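Local coordinates for Lin1840 protein (Listeria innocua serovar 6a, PDB 4ZO6) that probably hydrolyses terminal, non-reducing beta-D-glucosyl residues to release beta-D-glucose, as a beta-glucosidase of glycosyl hydrolase family 3, at residues 238-243 / 278-283. The protein carries 2 engineered substitutions. Residues are numbered along the deposited sequence; the frame is centred on the assembly and turned at random.
With BGC (beta-D-glucopyranose), chain E.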
ATOM      1  N   PHE A 238       3.663 -12.510 -12.863  1.00  8.07           N
ATOM      2  CA  PHE A 238       4.927 -12.576 -12.147  1.00  9.04           C
ATOM      3  C   PHE A 238       4.900 -12.613 -10.607  1.00 10.50           C
ATOM      4  O   PHE A 238       5.798 -13.261  -9.994  1.00 10.92           O
ATOM      5  CB  PHE A 238       5.791 -11.379 -12.521  1.00  8.90           C
ATOM      6  CG  PHE A 238       6.325 -11.455 -13.919  1.00  9.58           C
ATOM      7  CD1 PHE A 238       7.086 -12.542 -14.311  1.00  9.51           C
ATOM      8  CD2 PHE A 238       6.064 -10.435 -14.840  1.00  9.77           C
ATOM      9  CE1 PHE A 238       7.637 -12.615 -15.557  1.00 10.77           C
ATOM     10  CE2 PHE A 238       6.638 -10.482 -16.092  1.00  9.92           C
ATOM     11  CZ  PHE A 238       7.376 -11.591 -16.472  1.00 10.10           C
ATOM     12  N   ASN A 239       3.908 -11.897 -10.056  1.00  9.91           N
ATOM     13  CA  ASN A 239       3.678 -11.710  -8.596  1.00  9.88           C
ATOM     14  C   ASN A 239       3.198 -12.946  -7.858  1.00 10.89           C
ATOM     15  O   ASN A 239       2.577 -13.832  -8.435  1.00 12.41           O
ATOM     16  CB  ASN A 239       2.653 -10.608  -8.286  1.00  9.17           C
ATOM     17  CG  ASN A 239       1.316 -10.769  -9.035  1.00  8.37           C
ATOM     18  OD1 ASN A 239       1.272 -10.495 -10.224  1.00  9.54           O
ATOM     19  ND2 ASN A 239       0.226 -11.110  -8.335  1.00  6.36           N
ATOM     20  N   VAL A 240       3.432 -12.941  -6.556  1.00 10.70           N
ATOM     21  CA  VAL A 240       2.725 -13.827  -5.621  1.00  9.65           C
ATOM     22  C   VAL A 240       1.246 -13.481  -5.543  1.00  9.47           C
ATOM     23  O   VAL A 240       0.867 -12.362  -5.716  1.00  8.14           O
ATOM     24  CB  VAL A 240       3.339 -13.776  -4.171  1.00  9.54           C
ATOM     25  CG1 VAL A 240       4.752 -14.390  -4.110  1.00  9.19           C
ATOM     26  CG2 VAL A 240       3.338 -12.361  -3.578  1.00  9.25           C
ATOM     27  N   VAL A 241       0.416 -14.465  -5.277  1.00 10.33           N
ATOM     28  CA  VAL A 241      -0.963 -14.216  -4.909  1.00  9.54           C
ATOM     29  C   VAL A 241      -1.141 -14.906  -3.573  1.00  8.45           C
ATOM     30  O   VAL A 241      -0.907 -16.064  -3.465  1.00  7.36           O
ATOM     31  CB  VAL A 241      -1.880 -14.694  -6.014  1.00 10.42           C
ATOM     32  CG1 VAL A 241      -3.336 -14.747  -5.579  1.00 11.05           C
ATOM     33  CG2 VAL A 241      -1.727 -13.770  -7.234  1.00 11.60           C
ATOM     34  N   ASP A 242      -1.472 -14.147  -2.540  1.00  8.89           N
ATOM     35  CA  ASP A 242      -1.411 -14.653  -1.192  1.00  9.71           C
ATOM     36  C   ASP A 242      -0.248 -15.580  -0.851  1.00 11.08           C
ATOM     37  O   ASP A 242      -0.425 -16.706  -0.298  1.00 11.88           O
ATOM     38  CB  ASP A 242      -2.722 -15.347  -0.802  1.00 10.36           C
ATOM     39  CG  ASP A 242      -2.891 -15.415   0.708  1.00 10.05           C
ATOM     40  OD1 ASP A 242      -2.026 -14.916   1.418  1.00  7.37           O
ATOM     41  OD2 ASP A 242      -3.890 -15.982   1.174  1.00 12.46           O
ATOM     42  N   GLY A 243       0.955 -15.098  -1.127  1.00  9.95           N
ATOM     43  CA  GLY A 243       2.172 -15.841  -0.751  1.00 10.75           C
ATOM     44  C   GLY A 243       2.683 -16.840  -1.783  1.00 10.95           C
ATOM     45  O   GLY A 243       3.784 -17.276  -1.663  1.00 11.08           O
ATOM     46  N   ILE A 278      11.615 -20.269  -8.498  1.00 11.71           N
ATOM     47  CA  ILE A 278      12.819 -20.544  -7.685  1.00 12.78           C
ATOM     48  C   ILE A 278      13.318 -19.305  -6.959  1.00 14.10           C
ATOM     49  O   ILE A 278      13.623 -19.354  -5.749  1.00 14.85           O
ATOM     50  CB  ILE A 278      13.943 -21.110  -8.543  1.00 12.71           C
ATOM     51  CG1 ILE A 278      13.525 -22.459  -9.114  1.00 12.00           C
ATOM     52  CG2 ILE A 278      15.247 -21.255  -7.787  1.00 13.40           C
ATOM     53  CD1 ILE A 278      14.268 -22.796 -10.395  1.00 13.43           C
ATOM     54  N   ASN A 279      13.439 -18.194  -7.689  1.00 13.34           N
ATOM     55  CA  ASN A 279      13.851 -16.952  -7.075  1.00 12.89           C
ATOM     56  C   ASN A 279      12.896 -16.556  -5.966  1.00 12.54           C
ATOM     57  O   ASN A 279      13.305 -16.019  -4.962  1.00 12.79           O
ATOM     58  CB  ASN A 279      13.899 -15.838  -8.099  1.00 13.46           C
ATOM     59  CG  ASN A 279      15.001 -16.036  -9.084  1.00 14.03           C
ATOM     60  OD1 ASN A 279      16.006 -16.638  -8.765  1.00 15.80           O
ATOM     61  ND2 ASN A 279      14.833 -15.528 -10.268  1.00 14.89           N
ATOM     62  N   HIS A 280      11.606 -16.775  -6.211  1.00 12.57           N
ATOM     63  CA  HIS A 280      10.558 -16.469  -5.256  1.00 10.60           C
ATOM     64  C   HIS A 280      10.693 -17.317  -4.039  1.00 11.96           C
ATOM     65  O   HIS A 280      10.132 -16.978  -2.986  1.00 12.79           O
ATOM     66  CB  HIS A 280       9.176 -16.793  -5.822  1.00 10.21           C
ATOM     67  CG  HIS A 280       8.509 -15.700  -6.599  1.00  8.99           C
ATOM     68  ND1 HIS A 280       8.007 -14.562  -5.999  1.00  8.61           N
ATOM     69  CD2 HIS A 280       8.179 -15.618  -7.910  1.00  8.16           C
ATOM     70  CE1 HIS A 280       7.422 -13.811  -6.911  1.00  8.78           C
ATOM     71  NE2 HIS A 280       7.479 -14.446  -8.083  1.00  8.99           N
ATOM     72  N   GLY A 281      11.364 -18.452  -4.163  1.00 11.86           N
ATOM     73  CA  GLY A 281      11.672 -19.293  -2.976  1.00 11.97           C
ATOM     74  C   GLY A 281      10.540 -20.286  -2.640  1.00 11.95           C
ATOM     75  O   GLY A 281      10.381 -20.688  -1.485  1.00 13.23           O
ATOM     76  N   THR A 282       9.743 -20.622  -3.654  1.00 12.43           N
ATOM     77  CA  THR A 282       8.704 -21.651  -3.596  1.00 13.44           C
ATOM     78  C   THR A 282       8.993 -22.917  -4.489  1.00 16.26           C
ATOM     79  O   THR A 282       8.119 -23.816  -4.674  1.00 16.66           O
ATOM     80  CB  THR A 282       7.345 -21.060  -3.964  1.00 14.35           C
ATOM     81  OG1 THR A 282       7.359 -20.530  -5.299  1.00 13.80           O
ATOM     82  CG2 THR A 282       6.909 -19.954  -2.937  1.00 14.70           C
ATOM     83  N   ALA A 283      10.213 -22.985  -5.021  1.00 13.76           N
ATOM     84  CA  ALA A 283      10.725 -24.223  -5.628  1.00 12.53           C
ATOM     85  C   ALA A 283      12.201 -24.211  -5.372  1.00 12.87           C
ATOM     86  O   ALA A 283      12.809 -23.162  -5.436  1.00 11.32           O
ATOM     87  CB  ALA A 283      10.424 -24.290  -7.090  1.00 11.93           C
TER
HETATM   88  C2  BGC E 802       5.233  -9.675 -20.171  1.00 30.69           C
HETATM   89  C3  BGC E 802       3.897  -9.705 -20.902  1.00 27.66           C
HETATM   90  C4  BGC E 802       4.197  -9.981 -22.383  1.00 25.28           C
HETATM   91  C5  BGC E 802       5.116 -11.238 -22.550  1.00 29.35           C
HETATM   92  C6  BGC E 802       5.612 -11.517 -23.968  1.00 28.68           C
HETATM   93  C1  BGC E 802       5.696 -11.122 -20.298  1.00 29.44           C
HETATM   94  O1  BGC E 802       6.609 -11.436 -19.284  1.00 33.74           O
HETATM   95  O2  BGC E 802       5.140  -9.185 -18.847  1.00 31.90           O
HETATM   96  O3  BGC E 802       3.177  -8.513 -20.655  1.00 26.17           O
HETATM   97  O4  BGC E 802       2.940 -10.132 -22.993  1.00 16.38           O
HETATM   98  O5  BGC E 802       6.257 -11.200 -21.614  1.00 25.57           O
HETATM   99  O6  BGC E 802       6.556 -10.514 -24.317  1.00 36.30           O
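In the TIM-barrel-like N-terminal domain of this family 3 glycosidase, the loop and short strand that follow barrel strand 233-236, next to the bound glucose, meet the C-terminal end of helix 273-280; H280 points at the loop, where it meets the backbone O of F238 and a methyl of V240. H280 NE2 donates to the backbone O of F238 at 2.8 Å (N-H...O 155°). That oxygen lies at the ring edge, 11° out of the imidazole plane, and the approach is nearly collinear with the carbonyl, which helps to set the rotation of the ring, together with the packing of V240 and P245. H280 reaches it with CG anti to its carbonyl carbon (chi1 -88°), which swings the ring from the helix end across to the loop. V240 meets the ring obliquely in a van der Waals contact, its CG1 3.8 Å from H280 ND1 and about as far from CE1. Farther along, T282 CG2 comes only loosely to G243 O, at 4.3 Å. G281, with positive phi, ends the helix in a Schellman motif, its N to I278 O bond being weak. The F238 ring leads away from H280 to the sugar, F238 CE2 lying 3.4 Å from BGC O2; D91, R149, K191, H192 and the backbone N of W271 hydrogen-bond glucose. N239 ND2 bonds A194 O and, at 3.0 Å, V240 O from above its carbonyl plane, tying the loop toward the end of strand 187-193. P245 of strand 244-245, the antiparallel partner of strand 240-241, packs against V240, H280 and T282, while S654 of the second subunit hydrogen-bonds H280 O, placing this loop-helix junction between barrel and dimer interface.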